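Local structure of sulfur oxygenase/reductase (Halothiobacillus neapolitanus, 6QPA) at residues K83-H88 / K200-S205; P117-V122 / P250-V255; F77-W82 / V160-H165; P229-N232 / K238-D241. The protein probably oxidises and disproportionates elemental sulfur at a mononuclear iron centre, as a sulfur oxygenase/reductase. One frame throughout, in Å; residues are numbered along the deposited sequence.

Contact 1: K83-H88 / K200-S205; sequences KDVHSH and KQFGVS
V85 and F202 meet alongside, their side chains running opposite ways, where helix 85-94 begins beside strand 193-204. The CG2 methyl of V85 arrives at the edge of the phenyl ring, near its plane, with V85 CG2 3.8 Å from F202 CZ, so the ring offers its rim and not its face. With chi1 at 67°, CG tucked between N and C, the ring of F202 turns so that its far end meets the valine.

At the other end H88 and S205 point toward each other, yet no hydrogen bond joins them: the hydroxyl comes obliquely to the imidazole, with H88 CE1 4.1 Å from S205 OG. Each is bound elsewhere. S205 OG is held by E89 and by the backbone N of G208, while H88 ND1 is bonded to Y118 OH, a second-shell link that fixes the turn of the ring and leaves NE2 to the iron. H88 thus completes, with H92 and E116, the facial triad of two histidines and one carboxylate. The helix start is fastened by D84 at the N-cap: S87 N meets D84 OD1 at 2.7 Å, almost in line with the C-O bond, and S87 OG comes to the same oxygen on the syn side but 34° out of the carboxylate plane.

Strand 7-15 touches both pairs, I7 against V85 and F202 and A9 against H88, and F202 is backbone-bonded to Y118 of strand 110-125.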
loop_
_atom_site.group_PDB
_atom_site.type_symbol
_atom_site.label_atom_id
_atom_site.label_comp_id
_atom_site.label_asym_id
_atom_site.label_seq_id
_atom_site.Cartn_x
_atom_site.Cartn_y
_atom_site.Cartn_z
ATOM N N LYS A 83 -42.271 -13.147 -52.095
ATOM C CA LYS A 83 -43.485 -13.190 -52.903
ATOM C C LYS A 83 -44.230 -14.498 -52.695
ATOM O O LYS A 83 -45.465 -14.518 -52.712
ATOM C CB LYS A 83 -43.156 -13.009 -54.385
ATOM C CG LYS A 83 -42.633 -11.634 -54.749
ATOM C CD LYS A 83 -42.359 -11.521 -56.252
ATOM C CE LYS A 83 -41.798 -10.145 -56.622
ATOM N NZ LYS A 83 -41.407 -10.092 -58.073
ATOM N N ASP A 84 -43.499 -15.598 -52.490
ATOM C CA ASP A 84 -44.103 -16.909 -52.317
ATOM C C ASP A 84 -43.071 -17.859 -51.743
ATOM O O ASP A 84 -41.877 -17.550 -51.681
ATOM C CB ASP A 84 -44.659 -17.447 -53.639
ATOM C CG ASP A 84 -43.675 -17.299 -54.783
ATOM O OD1 ASP A 84 -42.485 -17.657 -54.635
ATOM O OD2 ASP A 84 -44.089 -16.785 -55.834
ATOM N N VAL A 85 -43.551 -19.047 -51.357
ATOM C CA VAL A 85 -42.671 -20.071 -50.812
ATOM C C VAL A 85 -41.606 -20.450 -51.830
ATOM O O VAL A 85 -40.423 -20.562 -51.496
ATOM C CB VAL A 85 -43.501 -21.295 -50.381
ATOM C CG1 VAL A 85 -42.610 -22.520 -50.156
ATOM C CG2 VAL A 85 -44.288 -20.978 -49.130
ATOM N N HIS A 86 -42.004 -20.605 -53.100
ATOM C CA HIS A 86 -41.073 -21.085 -54.117
ATOM C C HIS A 86 -39.870 -20.167 -54.243
ATOM O O HIS A 86 -38.748 -20.632 -54.460
ATOM C CB HIS A 86 -41.755 -21.201 -55.485
ATOM C CG HIS A 86 -40.832 -21.695 -56.562
ATOM N ND1 HIS A 86 -40.110 -20.848 -57.379
ATOM C CD2 HIS A 86 -40.473 -22.952 -56.923
ATOM C CE1 HIS A 86 -39.371 -21.557 -58.212
ATOM N NE2 HIS A 86 -39.578 -22.838 -57.959
ATOM N N SER A 87 -40.091 -18.857 -54.135
ATOM C CA SER A 87 -38.981 -17.922 -54.248
ATOM C C SER A 87 -37.950 -18.163 -53.157
ATOM O O SER A 87 -36.743 -18.165 -53.423
ATOM C CB SER A 87 -39.499 -16.489 -54.221
ATOM O OG SER A 87 -40.312 -16.269 -55.365
ATOM N N HIS A 88 -38.404 -18.384 -51.928
ATOM C CA HIS A 88 -37.460 -18.640 -50.849
ATOM C C HIS A 88 -36.718 -19.954 -51.067
ATOM O O HIS A 88 -35.490 -20.018 -50.924
ATOM C CB HIS A 88 -38.196 -18.633 -49.509
ATOM C CG HIS A 88 -37.319 -18.906 -48.323
ATOM N ND1 HIS A 88 -37.455 -20.037 -47.544
ATOM C CD2 HIS A 88 -36.299 -18.201 -47.783
ATOM C CE1 HIS A 88 -36.562 -20.011 -46.570
ATOM N NE2 HIS A 88 -35.853 -18.903 -46.687
ATOM N N LYS A 200 -49.566 -16.809 -39.101
ATOM C CA LYS A 200 -50.032 -18.185 -38.919
ATOM C C LYS A 200 -49.026 -19.128 -39.567
ATOM O O LYS A 200 -48.758 -19.011 -40.764
ATOM C CB LYS A 200 -51.405 -18.374 -39.571
ATOM C CG LYS A 200 -52.021 -19.769 -39.396
ATOM C CD LYS A 200 -53.243 -19.905 -40.273
ATOM C CE LYS A 200 -53.924 -21.259 -40.108
ATOM N NZ LYS A 200 -54.978 -21.344 -41.166
ATOM N N GLN A 201 -48.485 -20.063 -38.793
ATOM C CA GLN A 201 -47.542 -21.026 -39.351
ATOM C C GLN A 201 -48.283 -22.045 -40.213
ATOM O O GLN A 201 -49.244 -22.659 -39.752
ATOM C CB GLN A 201 -46.778 -21.744 -38.237
ATOM C CG GLN A 201 -45.841 -22.814 -38.822
ATOM C CD GLN A 201 -45.177 -23.728 -37.802
ATOM O OE1 GLN A 201 -44.963 -24.906 -38.087
ATOM N NE2 GLN A 201 -44.846 -23.195 -36.612
ATOM N N PHE A 202 -47.842 -22.229 -41.468
ATOM C CA PHE A 202 -48.456 -23.222 -42.343
ATOM C C PHE A 202 -47.448 -24.203 -42.932
ATOM O O PHE A 202 -47.840 -25.044 -43.737
ATOM C CB PHE A 202 -49.265 -22.551 -43.480
ATOM C CG PHE A 202 -48.416 -21.789 -44.484
ATOM C CD1 PHE A 202 -48.045 -20.465 -44.257
ATOM C CD2 PHE A 202 -47.994 -22.398 -45.655
ATOM C CE1 PHE A 202 -47.263 -19.765 -45.177
ATOM C CE2 PHE A 202 -47.210 -21.708 -46.588
ATOM C CZ PHE A 202 -46.836 -20.387 -46.343
ATOM N N GLY A 203 -46.180 -24.138 -42.548
ATOM C CA GLY A 203 -45.200 -25.091 -43.036
ATOM C C GLY A 203 -43.818 -24.695 -42.563
ATOM O O GLY A 203 -43.637 -23.656 -41.914
ATOM N N VAL A 204 -42.838 -25.548 -42.895
ATOM C CA VAL A 204 -41.443 -25.348 -42.486
ATOM C C VAL A 204 -40.521 -25.626 -43.664
ATOM O O VAL A 204 -40.761 -26.550 -44.446
ATOM C CB VAL A 204 -41.050 -26.245 -41.293
ATOM C CG1 VAL A 204 -39.584 -25.993 -40.892
ATOM C CG2 VAL A 204 -41.966 -25.967 -40.094
ATOM N N SER A 205 -39.459 -24.827 -43.791
ATOM C CA SER A 205 -38.448 -25.082 -44.813
ATOM C C SER A 205 -37.440 -26.088 -44.270
ATOM O O SER A 205 -36.831 -25.862 -43.222
ATOM C CB SER A 205 -37.748 -23.791 -45.233
ATOM O OG SER A 205 -36.686 -24.086 -46.129
#

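Contact 2: P117-V122 / P250-V255; sequences PYFEVV and PTQYLV
F119 and L254 make the main apolar meeting: L254 CD1 lies 3.5 Å from F119 CZ, and L254 CG lies 3.7 Å from F119 CE2, so the leucine fits against the far end of the ring. F119 CG is anti to the carbonyl carbon (chi1 -68°), which sends the ring out toward strand 251-259. The second apolar pair, V122 and Y253, lie roughly perpendicular, the methyl CG2 of V122 standing at the ring edge 4.1 Å from Y253 CE2.

One polar group touches an aromatic edge. The amide oxygen of Q252 lies near the plane of the phenyl ring, with Q252 OE1 3.6 Å from F119 CZ and the ring and amide planes 33° apart. The amide is held mainly by its NE2 bond to D164; Q201 gives OE1 a weak one. Y253 OH is bonded to E176. Replacing F119 by an alanine is likely to leave a gap beside L254 and take the aromatic neighbour from the amide oxygen of Q252.

Strand 193-204 lies between strands 110-125 and 251-259 in the antiparallel sheet, so the contact skips one strand; the axes of segments 117-122 and 251-255 run at 64°, 8.7 Å apart. Across this pair the contact is mostly apolar, without hydrogen bonds, and the buried polar groups of Q252 and Y253 find partners outside it.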
loop_
_atom_site.group_PDB
_atom_site.type_symbol
_atom_site.label_atom_id
_atom_site.label_comp_id
_atom_site.label_asym_id
_atom_site.label_seq_id
_atom_site.Cartn_x
_atom_site.Cartn_y
_atom_site.Cartn_z
ATOM N N PRO A 117 -39.807 -21.874 -39.944
ATOM C CA PRO A 117 -41.180 -22.066 -40.425
ATOM C C PRO A 117 -41.606 -20.936 -41.351
ATOM O O PRO A 117 -41.076 -19.821 -41.316
ATOM C CB PRO A 117 -42.023 -22.052 -39.137
ATOM C CG PRO A 117 -41.025 -22.026 -37.985
ATOM C CD PRO A 117 -39.784 -21.410 -38.545
ATOM N N TYR A 118 -42.597 -21.247 -42.172
ATOM C CA TYR A 118 -43.249 -20.299 -43.066
ATOM C C TYR A 118 -44.533 -19.766 -42.431
ATOM O O TYR A 118 -45.294 -20.526 -41.812
ATOM C CB TYR A 118 -43.591 -20.965 -44.397
ATOM C CG TYR A 118 -42.427 -21.213 -45.335
ATOM C CD1 TYR A 118 -41.859 -20.167 -46.052
ATOM C CD2 TYR A 118 -41.936 -22.509 -45.556
ATOM C CE1 TYR A 118 -40.812 -20.379 -46.948
ATOM C CE2 TYR A 118 -40.881 -22.731 -46.458
ATOM C CZ TYR A 118 -40.331 -21.655 -47.145
ATOM O OH TYR A 118 -39.309 -21.830 -48.033
ATOM N N PHE A 119 -44.774 -18.457 -42.589
ATOM C CA PHE A 119 -45.917 -17.803 -41.972
ATOM C C PHE A 119 -46.728 -17.033 -42.996
ATOM O O PHE A 119 -46.189 -16.337 -43.861
ATOM C CB PHE A 119 -45.494 -16.849 -40.841
ATOM C CG PHE A 119 -44.943 -17.566 -39.664
ATOM C CD1 PHE A 119 -43.621 -17.949 -39.646
ATOM C CD2 PHE A 119 -45.762 -17.913 -38.603
ATOM C CE1 PHE A 119 -43.110 -18.647 -38.574
ATOM C CE2 PHE A 119 -45.266 -18.616 -37.532
ATOM C CZ PHE A 119 -43.921 -18.979 -37.514
ATOM N N GLU A 120 -48.030 -17.156 -42.861
ATOM C CA GLU A 120 -48.974 -16.337 -43.581
ATOM C C GLU A 120 -49.323 -15.113 -42.745
ATOM O O GLU A 120 -49.510 -15.208 -41.528
ATOM C CB GLU A 120 -50.225 -17.165 -43.895
ATOM C CG GLU A 120 -51.408 -16.349 -44.341
ATOM C CD GLU A 120 -52.687 -17.169 -44.436
ATOM O OE1 GLU A 120 -52.627 -18.416 -44.299
ATOM O OE2 GLU A 120 -53.747 -16.550 -44.649
ATOM N N VAL A 121 -49.389 -13.960 -43.400
ATOM C CA VAL A 121 -49.823 -12.734 -42.748
ATOM C C VAL A 121 -51.345 -12.718 -42.820
ATOM O O VAL A 121 -51.922 -12.391 -43.851
ATOM C CB VAL A 121 -49.199 -11.494 -43.388
ATOM C CG1 VAL A 121 -49.684 -10.230 -42.663
ATOM C CG2 VAL A 121 -47.680 -11.584 -43.306
ATOM N N VAL A 122 -51.987 -13.092 -41.713
ATOM C CA VAL A 122 -53.447 -13.177 -41.649
ATOM C C VAL A 122 -54.065 -11.789 -41.719
ATOM O O VAL A 122 -55.056 -11.561 -42.421
ATOM C CB VAL A 122 -53.871 -13.895 -40.353
ATOM C CG1 VAL A 122 -55.360 -13.839 -40.185
ATOM C CG2 VAL A 122 -53.355 -15.338 -40.337
ATOM N N PRO A 250 -50.842 -28.405 -32.524
ATOM C CA PRO A 250 -51.846 -27.351 -32.740
ATOM C C PRO A 250 -51.270 -26.162 -33.509
ATOM O O PRO A 250 -50.082 -25.898 -33.405
ATOM C CB PRO A 250 -52.233 -26.928 -31.313
ATOM C CG PRO A 250 -51.893 -28.095 -30.463
ATOM C CD PRO A 250 -50.674 -28.717 -31.095
ATOM N N THR A 251 -52.108 -25.495 -34.292
ATOM C CA THR A 251 -51.658 -24.397 -35.128
ATOM C C THR A 251 -50.974 -23.324 -34.307
ATOM O O THR A 251 -51.524 -22.836 -33.307
ATOM C CB THR A 251 -52.843 -23.788 -35.866
ATOM O OG1 THR A 251 -53.521 -24.813 -36.607
ATOM C CG2 THR A 251 -52.369 -22.688 -36.787
ATOM N N GLN A 252 -49.785 -22.931 -34.748
ATOM C CA GLN A 252 -49.068 -21.848 -34.094
ATOM C C GLN A 252 -49.397 -20.527 -34.758
ATOM O O GLN A 252 -49.340 -20.410 -35.987
ATOM C CB GLN A 252 -47.556 -22.063 -34.139
ATOM C CG GLN A 252 -46.792 -20.881 -33.565
ATOM C CD GLN A 252 -45.306 -21.068 -33.692
ATOM O OE1 GLN A 252 -44.799 -21.233 -34.792
ATOM N NE2 GLN A 252 -44.601 -21.066 -32.566
ATOM N N TYR A 253 -49.724 -19.530 -33.945
ATOM C CA TYR A 253 -49.807 -18.148 -34.392
ATOM C C TYR A 253 -48.773 -17.325 -33.651
ATOM O O TYR A 253 -48.654 -17.442 -32.424
ATOM C CB TYR A 253 -51.196 -17.557 -34.139
ATOM C CG TYR A 253 -52.294 -18.064 -35.065
ATOM C CD1 TYR A 253 -52.930 -19.268 -34.829
ATOM C CD2 TYR A 253 -52.719 -17.301 -36.150
ATOM C CE1 TYR A 253 -53.954 -19.722 -35.671
ATOM C CE2 TYR A 253 -53.745 -17.738 -36.999
ATOM C CZ TYR A 253 -54.353 -18.949 -36.756
ATOM O OH TYR A 253 -55.378 -19.363 -37.581
ATOM N N LEU A 254 -48.043 -16.487 -34.386
ATOM C CA LEU A 254 -47.149 -15.497 -33.799
ATOM C C LEU A 254 -47.790 -14.130 -33.933
ATOM O O LEU A 254 -48.091 -13.692 -35.049
ATOM C CB LEU A 254 -45.788 -15.495 -34.478
ATOM C CG LEU A 254 -45.068 -16.817 -34.308
ATOM C CD1 LEU A 254 -43.656 -16.720 -34.894
ATOM C CD2 LEU A 254 -45.028 -17.143 -32.826
ATOM N N VAL A 255 -47.985 -13.455 -32.806
ATOM C CA VAL A 255 -48.565 -12.121 -32.800
ATOM C C VAL A 255 -47.423 -11.118 -32.669
ATOM O O VAL A 255 -46.812 -10.984 -31.605
ATOM C CB VAL A 255 -49.603 -11.976 -31.680
ATOM C CG1 VAL A 255 -50.088 -10.524 -31.592
ATOM C CG2 VAL A 255 -50.776 -12.944 -31.935
#

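Contact 3: F77-W82 / V160-H165; sequences FQYTVW and VVIGDH
I162 sets its CD1 methyl against two aromatic side chains of strand 74-82, F77 and Y79. The methyl reaches F77 obliquely, with I162 CD1 3.6 Å from F77 CD2. It faces Y79 head-on from across the interior, at the hydroxyl edge of the ring: I162 CD1 sits 3.3 Å from Y79 OH, near the ring plane, and 4.2 Å from Y79 CZ. The approach to the oxygen is close, which marks this as tight packing. I162 extends so far because CG1 is anti to the carbonyl carbon (chi1 -57°) and CD1 continues the chain outstretched (chi2 178°).

In the next shell, the hydroxyl of Y79 is bonded to H256 ND1, so its polar need is met away from the methyl and the ring is held at its end. F299 meets the ring of F77 and also touches I162, while L48 and L254 touch I162 as well. Farther along strand 74-82, W82 NE1 gives T80 OG1 a bond of 2.8 Å, nearly in the indole plane, which fixes the ring that meets H88.

The two strands are not neighbours in the sheet, and the centre of the contact lies about 1 Å from the centre of the chain. Such contact across the interior fits the closed antiparallel barrel that the strand pairings trace, consistent with the dimeric alpha-beta barrel clan to which this family belongs.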
loop_
_atom_site.group_PDB
_atom_site.type_symbol
_atom_site.label_atom_id
_atom_site.label_comp_id
_atom_site.label_asym_id
_atom_site.label_seq_id
_atom_site.Cartn_x
_atom_site.Cartn_y
_atom_site.Cartn_z
ATOM N N PHE A 77 -34.172 -14.089 -34.271
ATOM C CA PHE A 77 -35.169 -14.370 -35.297
ATOM C C PHE A 77 -34.861 -13.513 -36.508
ATOM O O PHE A 77 -34.774 -12.288 -36.391
ATOM C CB PHE A 77 -36.593 -14.041 -34.834
ATOM C CG PHE A 77 -37.185 -15.023 -33.862
ATOM C CD1 PHE A 77 -36.390 -15.894 -33.139
ATOM C CD2 PHE A 77 -38.566 -15.063 -33.675
ATOM C CE1 PHE A 77 -36.951 -16.786 -32.232
ATOM C CE2 PHE A 77 -39.140 -15.956 -32.784
ATOM C CZ PHE A 77 -38.323 -16.826 -32.055
ATOM N N GLN A 78 -34.736 -14.135 -37.664
ATOM C CA GLN A 78 -34.531 -13.396 -38.904
ATOM C C GLN A 78 -35.771 -13.587 -39.769
ATOM O O GLN A 78 -36.050 -14.700 -40.215
ATOM C CB GLN A 78 -33.255 -13.850 -39.621
ATOM C CG GLN A 78 -31.952 -13.443 -38.911
ATOM C CD GLN A 78 -30.677 -14.026 -39.545
ATOM O OE1 GLN A 78 -30.633 -15.194 -39.928
ATOM N NE2 GLN A 78 -29.640 -13.199 -39.658
ATOM N N TYR A 79 -36.548 -12.523 -39.960
ATOM C CA TYR A 79 -37.615 -12.567 -40.949
ATOM C C TYR A 79 -37.009 -12.381 -42.321
ATOM O O TYR A 79 -36.273 -11.422 -42.536
ATOM C CB TYR A 79 -38.651 -11.457 -40.768
ATOM C CG TYR A 79 -39.486 -11.445 -39.519
ATOM C CD1 TYR A 79 -39.141 -12.184 -38.400
ATOM C CD2 TYR A 79 -40.621 -10.645 -39.460
ATOM C CE1 TYR A 79 -39.912 -12.138 -37.255
ATOM C CE2 TYR A 79 -41.406 -10.591 -38.329
ATOM C CZ TYR A 79 -41.052 -11.334 -37.224
ATOM O OH TYR A 79 -41.846 -11.259 -36.092
ATOM N N THR A 80 -37.345 -13.251 -43.259
ATOM C CA THR A 80 -37.165 -12.933 -44.667
ATOM C C THR A 80 -38.529 -13.002 -45.325
ATOM O O THR A 80 -39.325 -13.892 -45.025
ATOM C CB THR A 80 -36.162 -13.857 -45.387
ATOM O OG1 THR A 80 -36.550 -15.215 -45.211
ATOM C CG2 THR A 80 -34.730 -13.639 -44.827
ATOM N N VAL A 81 -38.814 -12.012 -46.157
ATOM C CA VAL A 81 -40.146 -11.782 -46.704
ATOM C C VAL A 81 -40.105 -12.022 -48.211
ATOM O O VAL A 81 -39.197 -11.536 -48.903
ATOM C CB VAL A 81 -40.618 -10.362 -46.341
ATOM C CG1 VAL A 81 -42.073 -10.144 -46.756
ATOM C CG2 VAL A 81 -40.420 -10.154 -44.805
ATOM N N TRP A 82 -41.085 -12.773 -48.716
ATOM C CA TRP A 82 -41.024 -13.376 -50.042
ATOM C C TRP A 82 -42.352 -13.229 -50.765
ATOM O O TRP A 82 -43.420 -13.247 -50.145
ATOM C CB TRP A 82 -40.687 -14.881 -49.956
ATOM C CG TRP A 82 -39.392 -15.100 -49.295
ATOM C CD1 TRP A 82 -39.166 -15.306 -47.955
ATOM C CD2 TRP A 82 -38.115 -15.060 -49.919
ATOM N NE1 TRP A 82 -37.819 -15.434 -47.725
ATOM C CE2 TRP A 82 -37.150 -15.273 -48.912
ATOM C CE3 TRP A 82 -37.687 -14.880 -51.242
ATOM C CZ2 TRP A 82 -35.775 -15.311 -49.189
ATOM C CZ3 TRP A 82 -36.319 -14.925 -51.518
ATOM C CH2 TRP A 82 -35.386 -15.146 -50.496
ATOM N N VAL A 160 -39.770 -4.819 -30.699
ATOM C CA VAL A 160 -40.659 -5.784 -31.333
ATOM C C VAL A 160 -40.937 -6.887 -30.330
ATOM O O VAL A 160 -40.015 -7.446 -29.720
ATOM C CB VAL A 160 -40.088 -6.333 -32.654
ATOM C CG1 VAL A 160 -41.000 -7.446 -33.216
ATOM C CG2 VAL A 160 -39.960 -5.198 -33.676
ATOM N N VAL A 161 -42.211 -7.179 -30.143
ATOM C CA VAL A 161 -42.659 -8.222 -29.242
ATOM C C VAL A 161 -43.350 -9.295 -30.072
ATOM O O VAL A 161 -44.089 -8.972 -31.008
ATOM C CB VAL A 161 -43.596 -7.595 -28.192
ATOM C CG1 VAL A 161 -44.545 -8.577 -27.690
ATOM C CG2 VAL A 161 -42.762 -6.978 -27.060
ATOM N N ILE A 162 -43.088 -10.565 -29.765
ATOM C CA ILE A 162 -43.730 -11.678 -30.470
ATOM C C ILE A 162 -44.443 -12.559 -29.450
ATOM O O ILE A 162 -43.801 -13.111 -28.543
ATOM C CB ILE A 162 -42.730 -12.510 -31.284
ATOM C CG1 ILE A 162 -41.986 -11.619 -32.290
ATOM C CG2 ILE A 162 -43.481 -13.646 -32.013
ATOM C CD1 ILE A 162 -40.939 -12.377 -33.117
ATOM N N GLY A 163 -45.759 -12.684 -29.595
ATOM C CA GLY A 163 -46.561 -13.526 -28.732
ATOM C C GLY A 163 -46.832 -14.877 -29.368
ATOM O O GLY A 163 -47.440 -14.961 -30.434
ATOM N N ASP A 164 -46.364 -15.939 -28.704
ATOM C CA ASP A 164 -46.498 -17.302 -29.195
ATOM C C ASP A 164 -47.826 -17.899 -28.713
ATOM O O ASP A 164 -48.073 -18.000 -27.506
ATOM C CB ASP A 164 -45.310 -18.139 -28.719
ATOM C CG ASP A 164 -45.159 -19.432 -29.501
ATOM O OD1 ASP A 164 -46.135 -19.839 -30.152
ATOM O OD2 ASP A 164 -44.068 -20.035 -29.495
ATOM N N HIS A 165 -48.670 -18.310 -29.651
ATOM C CA HIS A 165 -49.965 -18.894 -29.334
ATOM C C HIS A 165 -50.111 -20.214 -30.074
ATOM O O HIS A 165 -49.868 -20.272 -31.286
ATOM C CB HIS A 165 -51.118 -17.976 -29.745
ATOM C CG HIS A 165 -51.063 -16.605 -29.154
ATOM N ND1 HIS A 165 -50.148 -15.652 -29.553
ATOM C CD2 HIS A 165 -51.834 -16.015 -28.207
ATOM C CE1 HIS A 165 -50.344 -14.540 -28.864
ATOM N NE2 HIS A 165 -51.365 -14.730 -28.044
#

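Contact 4: P229-N232 / K238-D241; sequences PEYN and KVHD. With SO4 (sulfate ion), chain Z.
Y231 reaches across to the backbone of K238 and V239. From CB, directed toward the opposite segment, the ring continues with CG anti to the backbone N (chi1 179°), and this extended course carries the phenol across to residues 238-241. Along one edge of the ring, Y231 CE1 comes within 3.9 Å of K238 O, which lies in the ring plane. At the tip, Y231 OH is 3.6 Å from the same carbonyl oxygen and 4.1 Å from V239 CA. No direct hydrogen bond joins the segments. Instead a water donates to Y231 OH over 2.8 Å and is bonded also to H240 ND1, in the plane of the imidazole, so a single molecule bridges the two side chains.

Beyond the bridge, the backbone takes up a sulfate, probably from the crystallisation liquor. D241 N meets the sulfate atom O3 at 2.8 Å in an almost straight bond (171°), K242 N supplies a second, and the sulfate O1 lies 3.5 Å from H240 CD2.

The contact belongs to the surface loop between helix 214-220 and strand 245-246. Helix 85-94 flanks it: H93 meets the Y231 ring edge-to-face, V239 touches H86, E90 and H93, and D241 touches H86.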
loop_
_atom_site.group_PDB
_atom_site.type_symbol
_atom_site.label_atom_id
_atom_site.label_comp_id
_atom_site.label_asym_id
_atom_site.label_seq_id
_atom_site.Cartn_x
_atom_site.Cartn_y
_atom_site.Cartn_z
ATOM N N PRO A 229 -22.449 -30.268 -48.410
ATOM C CA PRO A 229 -23.166 -31.452 -48.898
ATOM C C PRO A 229 -23.954 -31.118 -50.156
ATOM O O PRO A 229 -24.105 -29.957 -50.537
ATOM C CB PRO A 229 -24.099 -31.811 -47.736
ATOM C CG PRO A 229 -24.346 -30.503 -47.053
ATOM C CD PRO A 229 -23.040 -29.730 -47.171
ATOM N N GLU A 230 -24.441 -32.168 -50.816
ATOM C CA GLU A 230 -25.401 -31.997 -51.903
ATOM C C GLU A 230 -26.737 -31.477 -51.377
ATOM O O GLU A 230 -27.170 -31.817 -50.274
ATOM C CB GLU A 230 -25.612 -33.319 -52.645
ATOM C CG GLU A 230 -24.399 -33.804 -53.414
ATOM C CD GLU A 230 -23.895 -32.764 -54.405
ATOM O OE1 GLU A 230 -22.787 -32.226 -54.193
ATOM O OE2 GLU A 230 -24.623 -32.462 -55.377
ATOM N N TYR A 231 -27.388 -30.638 -52.176
ATOM C CA TYR A 231 -28.731 -30.175 -51.863
ATOM C C TYR A 231 -29.686 -31.367 -51.853
ATOM O O TYR A 231 -29.992 -31.933 -52.907
ATOM C CB TYR A 231 -29.142 -29.108 -52.882
ATOM C CG TYR A 231 -30.530 -28.544 -52.721
ATOM C CD1 TYR A 231 -31.624 -29.161 -53.316
ATOM C CD2 TYR A 231 -30.753 -27.381 -51.967
ATOM C CE1 TYR A 231 -32.926 -28.636 -53.161
ATOM C CE2 TYR A 231 -32.029 -26.853 -51.821
ATOM C CZ TYR A 231 -33.115 -27.493 -52.419
ATOM O OH TYR A 231 -34.383 -26.981 -52.273
ATOM N N ASN A 232 -30.157 -31.759 -50.671
ATOM C CA ASN A 232 -31.039 -32.910 -50.553
ATOM C C ASN A 232 -31.626 -32.941 -49.148
ATOM O O ASN A 232 -31.032 -32.415 -48.202
ATOM C CB ASN A 232 -30.306 -34.212 -50.877
ATOM C CG ASN A 232 -31.271 -35.360 -51.251
ATOM O OD1 ASN A 232 -32.454 -35.152 -51.462
ATOM N ND2 ASN A 232 -30.745 -36.560 -51.335
ATOM N N LYS A 238 -35.795 -31.606 -54.920
ATOM C CA LYS A 238 -36.396 -30.613 -55.801
ATOM C C LYS A 238 -36.683 -29.317 -55.047
ATOM O O LYS A 238 -36.735 -29.282 -53.817
ATOM C CB LYS A 238 -37.677 -31.149 -56.437
ATOM C CG LYS A 238 -37.411 -32.376 -57.317
ATOM C CD LYS A 238 -36.343 -32.071 -58.387
ATOM C CE LYS A 238 -36.064 -33.281 -59.255
ATOM N NZ LYS A 238 -35.421 -34.392 -58.490
ATOM N N VAL A 239 -36.834 -28.241 -55.812
ATOM C CA VAL A 239 -37.216 -26.942 -55.273
ATOM C C VAL A 239 -38.732 -26.946 -55.105
ATOM O O VAL A 239 -39.474 -27.076 -56.083
ATOM C CB VAL A 239 -36.769 -25.805 -56.205
ATOM C CG1 VAL A 239 -37.207 -24.448 -55.653
ATOM C CG2 VAL A 239 -35.269 -25.867 -56.455
ATOM N N HIS A 240 -39.191 -26.823 -53.867
ATOM C CA HIS A 240 -40.609 -26.967 -53.564
ATOM C C HIS A 240 -41.393 -25.681 -53.783
ATOM O O HIS A 240 -40.888 -24.581 -53.547
ATOM C CB HIS A 240 -40.784 -27.441 -52.126
ATOM C CG HIS A 240 -40.428 -28.875 -51.940
ATOM N ND1 HIS A 240 -39.125 -29.311 -51.842
ATOM C CD2 HIS A 240 -41.203 -29.979 -51.866
ATOM C CE1 HIS A 240 -39.114 -30.625 -51.705
ATOM N NE2 HIS A 240 -40.362 -31.055 -51.721
ATOM N N ASP A 241 -42.632 -25.848 -54.259
ATOM C CA ASP A 241 -43.633 -24.787 -54.351
ATOM C C ASP A 241 -44.364 -24.574 -53.032
ATOM O O ASP A 241 -44.874 -23.478 -52.772
ATOM C CB ASP A 241 -44.683 -25.160 -55.396
ATOM C CG ASP A 241 -44.233 -24.900 -56.794
ATOM O OD1 ASP A 241 -43.202 -24.222 -56.981
ATOM O OD2 ASP A 241 -44.911 -25.393 -57.713
HETATM S S SO4 Z . -44.391 -29.022 -54.220
HETATM O O1 SO4 Z . -43.893 -30.393 -54.115
HETATM O O2 SO4 Z . -44.235 -28.375 -52.921
HETATM O O3 SO4 Z . -43.607 -28.294 -55.214
HETATM O O4 SO4 Z . -45.807 -29.010 -54.615
HETATM O O HOH W 1 -37.070 -27.317 -51.455
#

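In the fold
Followed from the N terminus, strand 74-82 and the helix after it open contacts 3 and 1, and strand 110-125 opens contact 2. Strand 159-167 closes contact 3, strand 193-204 closes contact 1, and strand 251-259 closes contact 2, so these three loops all cross one another. Contact 4 is a short loop of its own, lying wholly within the span of contact 2 and in series with contacts 1 and 3. Contact 3, and the F119 part of contact 2, join barrel strands across the interior; strands 251-259 and 159-167 are probably joined by backbone hydrogen bonds. Contact 1 sets the start of the iron-bearing helix against the barrel, while contact 4 meets that helix from the surface, through H86.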